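Local coordinates for MGS-M5 (Unidentified, PDB 4Q3N), which probably catalyses the NAD-dependent interconversion of L-lactate and pyruvate, as a tetrameric member of the lactate/malate dehydrogenase family, at residues K38-A41 with E42-M46; A220-I223 with I224-K228; V257-N260 with G261-C265. All blocks are in the same frame, centred on the assembly; numbering follows the deposited sequence. Where two conformers were deposited one is given.

Interaction 1 of 3, residues K38-A41 with E42-M46; sequences KRKA and EGEAM
Lys-40 and Glu-44 meet through different first torsions: the lysine sets CG anti to its backbone N (chi1 157°) and bends forward along the helix, while the glutamate keeps CG beside its own N (chi1 -68°) and bends at chi2. The two chains end up side by side, pointing the same way, and NZ of Lys-40 reaches OE2 of Glu-44 at 2.7 Å, a salt bridge made on the anti lone pair, away from the other carboxylate oxygen. That oxygen, OE1, is taken by Lys-227 of the second subunit, and NZ of Lys-40 also bonds the backbone O of Thr-11, in the probable Rossmann glycine-rich loop.

Two residues earlier on the same helix, Lys-38 and Glu-42 make a looser match. The lysine chain, bent at chi2 and chi4, lays its CE 3.2 Å from OE1 of Glu-42, but NZ stops 4.2 Å from that oxygen, so the charges attract without closing a bridge. OE2 of Glu-42 is instead paired with Arg-226 of the second subunit.

Beneath these chains runs regular i to i+4 bonding, as from Gly-43 N to Arg-39 O at 3.0 Å. Gly-43 has no side chain, which lets Arg-226 and Lys-227 of the second subunit pack closely on the helix, and the small Ala-41 fits against Ala-63 of strand 60-63. Each carboxylate therefore serves two directions: toward a lysine one turn back, fully bonded only for Glu-44, and toward a basic residue of the second subunit, which probably ties the charge of this helix of the Rossmann beta-alpha-beta unit to the subunit interface.

Interaction 2 of 3, residues A220-I223 with I224-K228; sequences AYEI and ISRKK
The guanidinium of Arg-226 receives Glu-222 at its edge: OE2 lies 2.7 Å from NE, close to the guanidinium plane (N-H...O angle 159°), and the backbone O of Glu-222 is also at an edge, in plane. NH2 of Arg-226 adds a weak bond to OE2 of Glu-222 at 3.1 Å. The carboxylate is turned 58° against the guanidinium, and OE2 alone takes both donors, NE on its anti side. CB of Ser-225 lies obliquely beside the Tyr-221 ring.

An extended chain from CG to NE, with CG beside the backbone N (chi1 -78°), carries the arginine back over the preceding turn. NH1 continues to Glu-42 of the second subunit. An alanine here would take away the guanidinium and is likely to leave both Glu-222 and that partner glutamate without their shared positive mate.

Near the end of helix 206-227 the bonding changes: Arg-226 N bonds Ile-223 O three residues back at 2.9 Å, above the carbonyl plane, and its bond to Glu-222 O is weak. Ile-223 O also accepts from Lys-227 N at 2.8 Å, while OG of Ser-225 donates a hydrogen bond to Glu-222 O. CG of Lys-227 lies 3.6 Å from CG2 of Ile-223, its NZ going to Glu-44 and Asp-47 of the second subunit. The helix end thus presents two basic residues to acidic neighbours, with Glu-222 steering the arginine from its own helix.

Interaction 3 of 3, residues V257-N260 with G261-C265; sequences VLNN and GVYDC
A type I' beta turn from Asn-259 to Val-262 carries the chain out of strand 251-258, toward its antiparallel neighbour, strand 270-278, and the side chain of Asn-259 ties the turn to the residues just beyond it. The turn is closed by Val-262 N, which bonds Asn-259 O at 3.1 Å. Its two central residues, Asn-260 and Gly-261, both have positive phi; asparagine tolerates this better than most side chains, and at Gly-261 (phi 90°) a beta carbon would collide with Asn-260 O, so glycine is called for.

Beyond the turn, CG of Asn-259 stands opposite its backbone N (chi1 179°), which swings the amide across to Tyr-263, where both ends of the amide grip the same residue. Tyr-263 N gives a nearly straight bond to OD1 of Asn-259 at 2.7 Å, in the carbonyl plane and on a lone pair. In return ND2 of Asn-259 bonds Tyr-263 O at 3.0 Å; that acceptor lies in the amide plane, although the donor sits above the plane of the tyrosine carbonyl. This double hold fixes the amide's rotation, and ND2 has a further bond to Glu-266 O.

OD1 of Asn-259 also lies at the edge of the Tyr-263 ring, 3.8 Å from CD1, with amide and ring planes 47° apart. SG of Cys-265 rests 3.7 Å from ND2 of Asn-259. The tyrosine hydroxyl leads away to Val-286 and Leu-288, while its ring packs on Leu-298 of helix 292-311. An Asn-Gly pair at the two central positions is characteristic of type I' turns, here within the connection between two antiparallel strands of the C-terminal domain.

How the interactions relate
Along the chain the three contacts follow in series: helix 38-49 in the NAD-binding domain, then helix 206-227 and the loop after strand 251-258, both in the C-terminal domain. Within one chain, interactions 1 and 2 have centres 27 Å apart and do not touch. In the assembly, however, the same two segments meet across subunits: the basic end of helix 206-227 in one copy pairs with the acidic residues of helix 38-49 in the second, linking unlike domains of two chains. Interaction 3 lies across the chain's centre from both, with centres 40 Å and 32 Å away, and no other protein chain touches it; it shapes a hairpin connection within the subunit.

Interaction 1 of 3, residues K38-A41 with E42-M46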
ATOM      1  N   LYS A  38      -6.423 -20.874  25.634  1.00 37.50           N
ATOM      2  CA  LYS A  38      -6.267 -21.322  24.241  1.00 37.71           C
ATOM      3  C   LYS A  38      -7.519 -21.030  23.403  1.00 36.43           C
ATOM      4  O   LYS A  38      -7.390 -20.663  22.256  1.00 33.85           O
ATOM      5  CB  LYS A  38      -5.953 -22.824  24.171  1.00 39.68           C
ATOM      6  CG  LYS A  38      -5.818 -23.431  22.731  1.00 65.90           C
ATOM      7  CD  LYS A  38      -4.821 -22.723  21.778  1.00 82.38           C
ATOM      8  CE  LYS A  38      -4.600 -23.533  20.456  1.00 54.49           C
ATOM      9  NZ  LYS A  38      -3.598 -24.642  20.588  1.00 56.38           N
ATOM     10  N   ARG A  39      -8.702 -21.226  23.992  1.00 38.07           N
ATOM     11  CA  ARG A  39      -9.969 -20.965  23.314  0.50 39.20           C
ATOM     12  C   ARG A  39     -10.066 -19.511  22.869  1.00 35.46           C
ATOM     13  O   ARG A  39     -10.582 -19.210  21.785  1.00 33.18           O
ATOM     14  CB  ARG A  39     -11.156 -21.293  24.229  0.50 42.72           C
ATOM     15  CG  ARG A  39     -11.440 -22.771  24.379  0.50 45.34           C
ATOM     16  CD  ARG A  39     -12.685 -23.012  25.235  0.50 48.87           C
ATOM     17  NE  ARG A  39     -13.920 -22.534  24.601  0.50 49.96           N
ATOM     18  CZ  ARG A  39     -14.557 -21.405  24.916  0.50 49.19           C
ATOM     19  NH1 ARG A  39     -14.099 -20.597  25.875  0.50 49.00           N
ATOM     20  NH2 ARG A  39     -15.672 -21.095  24.269  0.50 49.21           N
ATOM     21  N   LYS A  40      -9.598 -18.611  23.729  1.00 32.87           N
ATOM     22  CA  LYS A  40      -9.604 -17.195  23.405  1.00 31.97           C
ATOM     23  C   LYS A  40      -8.683 -16.929  22.188  1.00 29.66           C
ATOM     24  O   LYS A  40      -9.079 -16.253  21.216  1.00 28.38           O
ATOM     25  CB  LYS A  40      -9.184 -16.397  24.632  1.00 35.69           C
ATOM     26  CG  LYS A  40      -8.625 -15.013  24.386  1.00 36.73           C
ATOM     27  CD  LYS A  40      -9.652 -13.932  24.387  1.00 40.31           C
ATOM     28  CE  LYS A  40      -9.027 -12.599  24.815  1.00 42.68           C
ATOM     29  NZ  LYS A  40      -8.916 -11.626  23.672  1.00 41.79           N
ATOM     30  N   ALA A  41      -7.467 -17.470  22.209  1.00 28.16           N
ATOM     31  CA  ALA A  41      -6.576 -17.268  21.074  1.00 26.99           C
ATOM     32  C   ALA A  41      -7.181 -17.813  19.773  1.00 26.44           C
ATOM     33  O   ALA A  41      -7.003 -17.225  18.699  1.00 25.36           O
ATOM     34  CB  ALA A  41      -5.199 -17.915  21.340  1.00 27.80           C
ATOM     35  N   GLU A  42      -7.830 -18.969  19.860  1.00 26.17           N
ATOM     36  CA  GLU A  42      -8.524 -19.538  18.712  1.00 27.08           C
ATOM     37  C   GLU A  42      -9.636 -18.622  18.185  1.00 26.29           C
ATOM     38  O   GLU A  42      -9.809 -18.503  16.968  1.00 25.95           O
ATOM     39  CB  GLU A  42      -9.127 -20.928  19.089  1.00 33.55           C
ATOM     40  CG  GLU A  42      -7.998 -21.921  19.260  1.00 36.45           C
ATOM     41  CD  GLU A  42      -8.437 -23.277  19.774  1.00 42.32           C
ATOM     42  OE1 GLU A  42      -7.626 -24.228  19.669  1.00 47.41           O
ATOM     43  OE2 GLU A  42      -9.564 -23.383  20.286  1.00 43.04           O
ATOM     44  N   GLY A  43     -10.406 -18.017  19.092  1.00 24.21           N
ATOM     45  CA  GLY A  43     -11.443 -17.060  18.694  1.00 24.11           C
ATOM     46  C   GLY A  43     -10.855 -15.845  18.021  1.00 23.87           C
ATOM     47  O   GLY A  43     -11.409 -15.331  17.032  1.00 22.66           O
ATOM     48  N   GLU A  44      -9.718 -15.376  18.528  1.00 23.60           N
ATOM     49  CA  GLU A  44      -9.076 -14.198  17.954  1.00 22.13           C
ATOM     50  C   GLU A  44      -8.553 -14.542  16.563  1.00 24.55           C
ATOM     51  O   GLU A  44      -8.645 -13.747  15.647  1.00 23.02           O
ATOM     52  CB  GLU A  44      -7.906 -13.698  18.839  1.00 21.53           C
ATOM     53  CG  GLU A  44      -8.364 -13.108  20.199  1.00 26.33           C
ATOM     54  CD  GLU A  44      -9.029 -11.742  20.044  1.00 27.73           C
ATOM     55  OE1 GLU A  44      -9.287 -11.324  18.872  1.00 26.64           O
ATOM     56  OE2 GLU A  44      -9.347 -11.095  21.080  1.00 29.73           O
ATOM     57  N   ALA A  45      -7.983 -15.728  16.410  1.00 23.05           N
ATOM     58  CA  ALA A  45      -7.516 -16.132  15.051  1.00 22.42           C
ATOM     59  C   ALA A  45      -8.702 -16.227  14.070  1.00 23.09           C
ATOM     60  O   ALA A  45      -8.587 -15.788  12.930  1.00 23.08           O
ATOM     61  CB  ALA A  45      -6.772 -17.477  15.125  1.00 21.95           C
ATOM     62  N   MET A  46      -9.838 -16.799  14.501  1.00 23.20           N
ATOM     63  CA  MET A  46     -11.034 -16.812  13.626  1.00 24.48           C
ATOM     64  C   MET A  46     -11.376 -15.388  13.194  1.00 24.41           C
ATOM     65  O   MET A  46     -11.550 -15.106  11.997  1.00 24.38           O
ATOM     66  CB  MET A  46     -12.239 -17.414  14.312  1.00 26.43           C
ATOM     67  CG  MET A  46     -12.087 -18.866  14.675  1.00 28.56           C
ATOM     68  SD  MET A  46     -13.420 -19.346  15.772  1.00 31.39           S
ATOM     69  CE  MET A  46     -12.943 -21.069  16.085  1.00 36.73           C
TER

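Interaction 2 of 3, residues A220-I223 with I224-K228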
ATOM      1  N   ALA A 220      -1.270   8.550  28.351  1.00 25.76           N
ATOM      2  CA  ALA A 220      -1.811   7.249  28.735  1.00 26.14           C
ATOM      3  C   ALA A 220      -2.927   7.375  29.753  1.00 29.68           C
ATOM      4  O   ALA A 220      -3.983   6.738  29.643  1.00 30.81           O
ATOM      5  CB  ALA A 220      -0.703   6.360  29.306  1.00 26.94           C
ATOM      6  N   TYR A 221      -2.668   8.147  30.799  1.00 27.49           N
ATOM      7  CA  TYR A 221      -3.687   8.331  31.832  1.00 28.98           C
ATOM      8  C   TYR A 221      -4.975   8.862  31.240  1.00 28.91           C
ATOM      9  O   TYR A 221      -6.092   8.456  31.601  1.00 28.25           O
ATOM     10  CB  TYR A 221      -3.214   9.312  32.922  1.00 29.50           C
ATOM     11  CG  TYR A 221      -4.277   9.514  33.964  1.00 30.09           C
ATOM     12  CD1 TYR A 221      -5.291  10.446  33.788  1.00 31.98           C
ATOM     13  CD2 TYR A 221      -4.257   8.773  35.143  1.00 30.36           C
ATOM     14  CE1 TYR A 221      -6.301  10.616  34.768  1.00 32.76           C
ATOM     15  CE2 TYR A 221      -5.227   8.942  36.113  1.00 33.61           C
ATOM     16  CZ  TYR A 221      -6.248   9.865  35.920  1.00 34.71           C
ATOM     17  OH  TYR A 221      -7.194  10.050  36.888  1.00 36.68           O
ATOM     18  N   GLU A 222      -4.802   9.833  30.362  1.00 27.08           N
ATOM     19  CA  GLU A 222      -5.938  10.519  29.762  1.00 31.60           C
ATOM     20  C   GLU A 222      -6.802   9.511  28.969  1.00 29.56           C
ATOM     21  O   GLU A 222      -8.042   9.500  29.082  1.00 30.15           O
ATOM     22  CB  GLU A 222      -5.406  11.650  28.862  1.00 35.20           C
ATOM     23  CG  GLU A 222      -6.380  12.670  28.421  1.00 41.90           C
ATOM     24  CD  GLU A 222      -7.167  13.281  29.577  1.00 50.53           C
ATOM     25  OE1 GLU A 222      -6.564  14.051  30.361  1.00 50.63           O
ATOM     26  OE2 GLU A 222      -8.389  12.969  29.678  1.00 50.63           O
ATOM     27  N   ILE A 223      -6.139   8.666  28.180  1.00 26.90           N
ATOM     28  CA  ILE A 223      -6.855   7.702  27.370  1.00 25.87           C
ATOM     29  C   ILE A 223      -7.517   6.638  28.271  1.00 25.96           C
ATOM     30  O   ILE A 223      -8.704   6.353  28.145  1.00 25.84           O
ATOM     31  CB  ILE A 223      -5.920   7.068  26.335  1.00 25.29           C
ATOM     32  CG1 ILE A 223      -5.589   8.111  25.235  1.00 21.73           C
ATOM     33  CG2 ILE A 223      -6.615   5.829  25.650  1.00 23.78           C
ATOM     34  CD1 ILE A 223      -4.241   7.784  24.396  1.00 20.58           C
ATOM     35  N   ILE A 224      -6.748   6.084  29.195  1.00 26.25           N
ATOM     36  CA  ILE A 224      -7.276   5.091  30.145  1.00 27.53           C
ATOM     37  C   ILE A 224      -8.485   5.614  30.857  1.00 29.66           C
ATOM     38  O   ILE A 224      -9.468   4.881  31.027  1.00 28.89           O
ATOM     39  CB  ILE A 224      -6.197   4.700  31.175  1.00 28.60           C
ATOM     40  CG1 ILE A 224      -5.086   3.877  30.485  1.00 28.91           C
ATOM     41  CG2 ILE A 224      -6.804   3.912  32.362  1.00 31.01           C
ATOM     42  CD1 ILE A 224      -3.754   3.919  31.231  1.00 30.09           C
ATOM     43  N   SER A 225      -8.456   6.889  31.262  1.00 30.63           N
ATOM     44  CA  SER A 225      -9.581   7.401  32.035  1.00 34.62           C
ATOM     45  C   SER A 225     -10.849   7.547  31.165  1.00 34.31           C
ATOM     46  O   SER A 225     -11.945   7.708  31.687  1.00 33.53           O
ATOM     47  CB  SER A 225      -9.255   8.762  32.673  1.00 38.24           C
ATOM     48  OG  SER A 225      -9.155   9.763  31.656  1.00 40.95           O
ATOM     49  N   ARG A 226     -10.690   7.549  29.845  1.00 30.51           N
ATOM     50  CA  ARG A 226     -11.819   7.780  28.928  1.00 31.66           C
ATOM     51  C   ARG A 226     -12.353   6.509  28.249  1.00 31.67           C
ATOM     52  O   ARG A 226     -13.549   6.398  27.945  1.00 31.24           O
ATOM     53  CB  ARG A 226     -11.389   8.751  27.821  1.00 30.33           C
ATOM     54  CG  ARG A 226     -11.358  10.166  28.268  1.00 32.39           C
ATOM     55  CD  ARG A 226     -10.481  10.951  27.274  1.00 33.19           C
ATOM     56  NE  ARG A 226     -10.216  12.287  27.817  1.00 35.98           N
ATOM     57  CZ  ARG A 226     -10.984  13.333  27.616  1.00 38.86           C
ATOM     58  NH1 ARG A 226     -12.098  13.210  26.905  1.00 39.64           N
ATOM     59  NH2 ARG A 226     -10.639  14.506  28.140  1.00 40.95           N
ATOM     60  N   LYS A 227     -11.439   5.583  27.947  1.00 32.12           N
ATOM     61  CA  LYS A 227     -11.829   4.336  27.291  1.00 33.89           C
ATOM     62  C   LYS A 227     -11.203   3.073  27.928  1.00 33.18           C
ATOM     63  O   LYS A 227     -11.028   2.087  27.234  1.00 30.97           O
ATOM     64  CB  LYS A 227     -11.458   4.403  25.795  1.00 28.00           C
ATOM     65  CG  LYS A 227     -10.001   4.665  25.543  1.00 27.36           C
ATOM     66  CD  LYS A 227      -9.637   4.391  24.010  1.00 25.75           C
ATOM     67  CE  LYS A 227      -9.462   2.894  23.754  1.00 25.63           C
ATOM     68  NZ  LYS A 227      -8.915   2.578  22.388  1.00 24.22           N
ATOM     69  N   LYS A 228     -10.847   3.133  29.220  1.00 34.12           N
ATOM     70  CA  LYS A 228     -10.381   1.978  30.046  1.00 35.63           C
ATOM     71  C   LYS A 228      -8.950   1.531  29.824  1.00 32.96           C
ATOM     72  O   LYS A 228      -8.280   1.099  30.749  1.00 32.41           O
ATOM     73  CB  LYS A 228     -11.300   0.751  29.871  1.00 40.20           C
ATOM     74  CG  LYS A 228     -12.718   0.978  30.385  1.00 46.36           C
ATOM     75  CD  LYS A 228     -13.605  -0.243  30.134  1.00 51.81           C
ATOM     76  CE  LYS A 228     -15.052   0.029  30.509  1.00 56.48           C
ATOM     77  NZ  LYS A 228     -15.884  -1.228  30.451  1.00 61.61           N
TER

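Interaction 3 of 3, residues V257-N260 with G261-C265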
ATOM      1  N   VAL A 257      16.512  -0.406  24.713  1.00 23.55           N
ATOM      2  CA  VAL A 257      17.743  -1.137  24.355  1.00 24.99           C
ATOM      3  C   VAL A 257      18.700  -1.078  25.507  1.00 27.86           C
ATOM      4  O   VAL A 257      18.595  -0.185  26.379  1.00 28.42           O
ATOM      5  CB  VAL A 257      18.442  -0.534  23.109  1.00 27.08           C
ATOM      6  CG1 VAL A 257      17.679  -0.899  21.860  1.00 23.72           C
ATOM      7  CG2 VAL A 257      18.566   1.003  23.256  1.00 25.97           C
ATOM      8  N   LEU A 258      19.653  -2.002  25.514  1.00 28.50           N
ATOM      9  CA  LEU A 258      20.627  -2.053  26.591  1.00 28.70           C
ATOM     10  C   LEU A 258      21.637  -0.927  26.376  1.00 30.62           C
ATOM     11  O   LEU A 258      22.382  -0.952  25.376  1.00 29.88           O
ATOM     12  CB  LEU A 258      21.342  -3.398  26.624  1.00 28.62           C
ATOM     13  CG  LEU A 258      22.345  -3.566  27.780  1.00 32.07           C
ATOM     14  CD1 LEU A 258      21.585  -3.708  29.170  1.00 30.19           C
ATOM     15  CD2 LEU A 258      23.306  -4.754  27.561  1.00 33.84           C
ATOM     16  N   ASN A 259      21.696   0.034  27.297  1.00 31.17           N
ATOM     17  CA  ASN A 259      22.633   1.161  27.114  1.00 33.01           C
ATOM     18  C   ASN A 259      24.061   0.673  26.891  1.00 34.57           C
ATOM     19  O   ASN A 259      24.676   0.964  25.857  1.00 35.29           O
ATOM     20  CB  ASN A 259      22.631   2.119  28.303  1.00 32.31           C
ATOM     21  CG  ASN A 259      23.644   3.270  28.102  1.00 33.09           C
ATOM     22  OD1 ASN A 259      23.676   3.881  27.044  1.00 31.45           O
ATOM     23  ND2 ASN A 259      24.492   3.522  29.092  1.00 33.33           N
ATOM     24  N   ASN A 260      24.585  -0.063  27.867  1.00 35.95           N
ATOM     25  CA  ASN A 260      25.868  -0.757  27.663  1.00 37.54           C
ATOM     26  C   ASN A 260      26.995   0.229  27.328  1.00 37.58           C
ATOM     27  O   ASN A 260      27.845  -0.050  26.487  1.00 37.50           O
ATOM     28  CB  ASN A 260      25.724  -1.797  26.541  1.00 37.74           C
ATOM     29  CG  ASN A 260      26.852  -2.830  26.514  1.00 40.66           C
ATOM     30  OD1 ASN A 260      27.388  -3.184  27.528  1.00 41.08           O
ATOM     31  ND2 ASN A 260      27.189  -3.318  25.325  1.00 40.72           N
ATOM     32  N   GLY A 261      27.010   1.384  27.981  1.00 35.85           N
ATOM     33  CA  GLY A 261      28.141   2.291  27.800  1.00 36.40           C
ATOM     34  C   GLY A 261      27.964   3.288  26.644  1.00 34.90           C
ATOM     35  O   GLY A 261      28.780   4.165  26.453  1.00 36.29           O
ATOM     36  N   VAL A 262      26.891   3.182  25.881  1.00 32.98           N
ATOM     37  CA  VAL A 262      26.754   4.127  24.776  1.00 32.94           C
ATOM     38  C   VAL A 262      26.525   5.530  25.327  1.00 34.07           C
ATOM     39  O   VAL A 262      27.279   6.437  24.988  1.00 34.76           O
ATOM     40  CB  VAL A 262      25.640   3.762  23.795  1.00 31.52           C
ATOM     41  CG1 VAL A 262      25.489   4.909  22.772  1.00 31.40           C
ATOM     42  CG2 VAL A 262      25.983   2.447  23.069  1.00 31.11           C
ATOM     43  N   TYR A 263      25.529   5.702  26.207  1.00 33.40           N
ATOM     44  CA  TYR A 263      25.330   6.982  26.878  1.00 35.22           C
ATOM     45  C   TYR A 263      26.041   6.926  28.238  1.00 39.06           C
ATOM     46  O   TYR A 263      26.407   5.827  28.721  1.00 37.53           O
ATOM     47  CB  TYR A 263      23.809   7.293  27.001  1.00 32.96           C
ATOM     48  CG  TYR A 263      23.161   7.715  25.687  1.00 32.52           C
ATOM     49  CD1 TYR A 263      22.828   6.766  24.705  1.00 30.67           C
ATOM     50  CD2 TYR A 263      22.902   9.068  25.412  1.00 31.40           C
ATOM     51  CE1 TYR A 263      22.259   7.143  23.490  1.00 30.15           C
ATOM     52  CE2 TYR A 263      22.304   9.463  24.202  1.00 30.71           C
ATOM     53  CZ  TYR A 263      22.001   8.498  23.233  1.00 30.78           C
ATOM     54  OH  TYR A 263      21.426   8.872  22.028  1.00 29.88           O
ATOM     55  N   ASP A 264      26.297   8.053  28.891  1.00 44.57           N
ATOM     56  CA  ASP A 264      27.083   7.845  30.115  1.00 53.37           C
ATOM     57  C   ASP A 264      26.233   7.537  31.357  1.00 51.75           C
ATOM     58  O   ASP A 264      26.754   7.447  32.450  1.00 58.06           O
ATOM     59  CB  ASP A 264      28.034   9.014  30.383  1.00 60.58           C
ATOM     60  CG  ASP A 264      27.369  10.322  30.269  1.00 66.77           C
ATOM     61  OD1 ASP A 264      26.197  10.400  30.683  1.00 72.06           O
ATOM     62  OD2 ASP A 264      28.010  11.261  29.756  1.00 69.32           O
ATOM     63  N   CYS A 265      24.950   7.299  31.173  1.00 47.15           N
ATOM     64  CA  CYS A 265      24.130   6.775  32.252  1.00 44.62           C
ATOM     65  C   CYS A 265      24.467   5.303  32.527  1.00 42.51           C
ATOM     66  O   CYS A 265      25.296   4.730  31.822  1.00 43.31           O
ATOM     67  CB  CYS A 265      22.661   6.933  31.902  1.00 41.25           C
ATOM     68  SG  CYS A 265      22.170   6.005  30.446  1.00 39.55           S
TER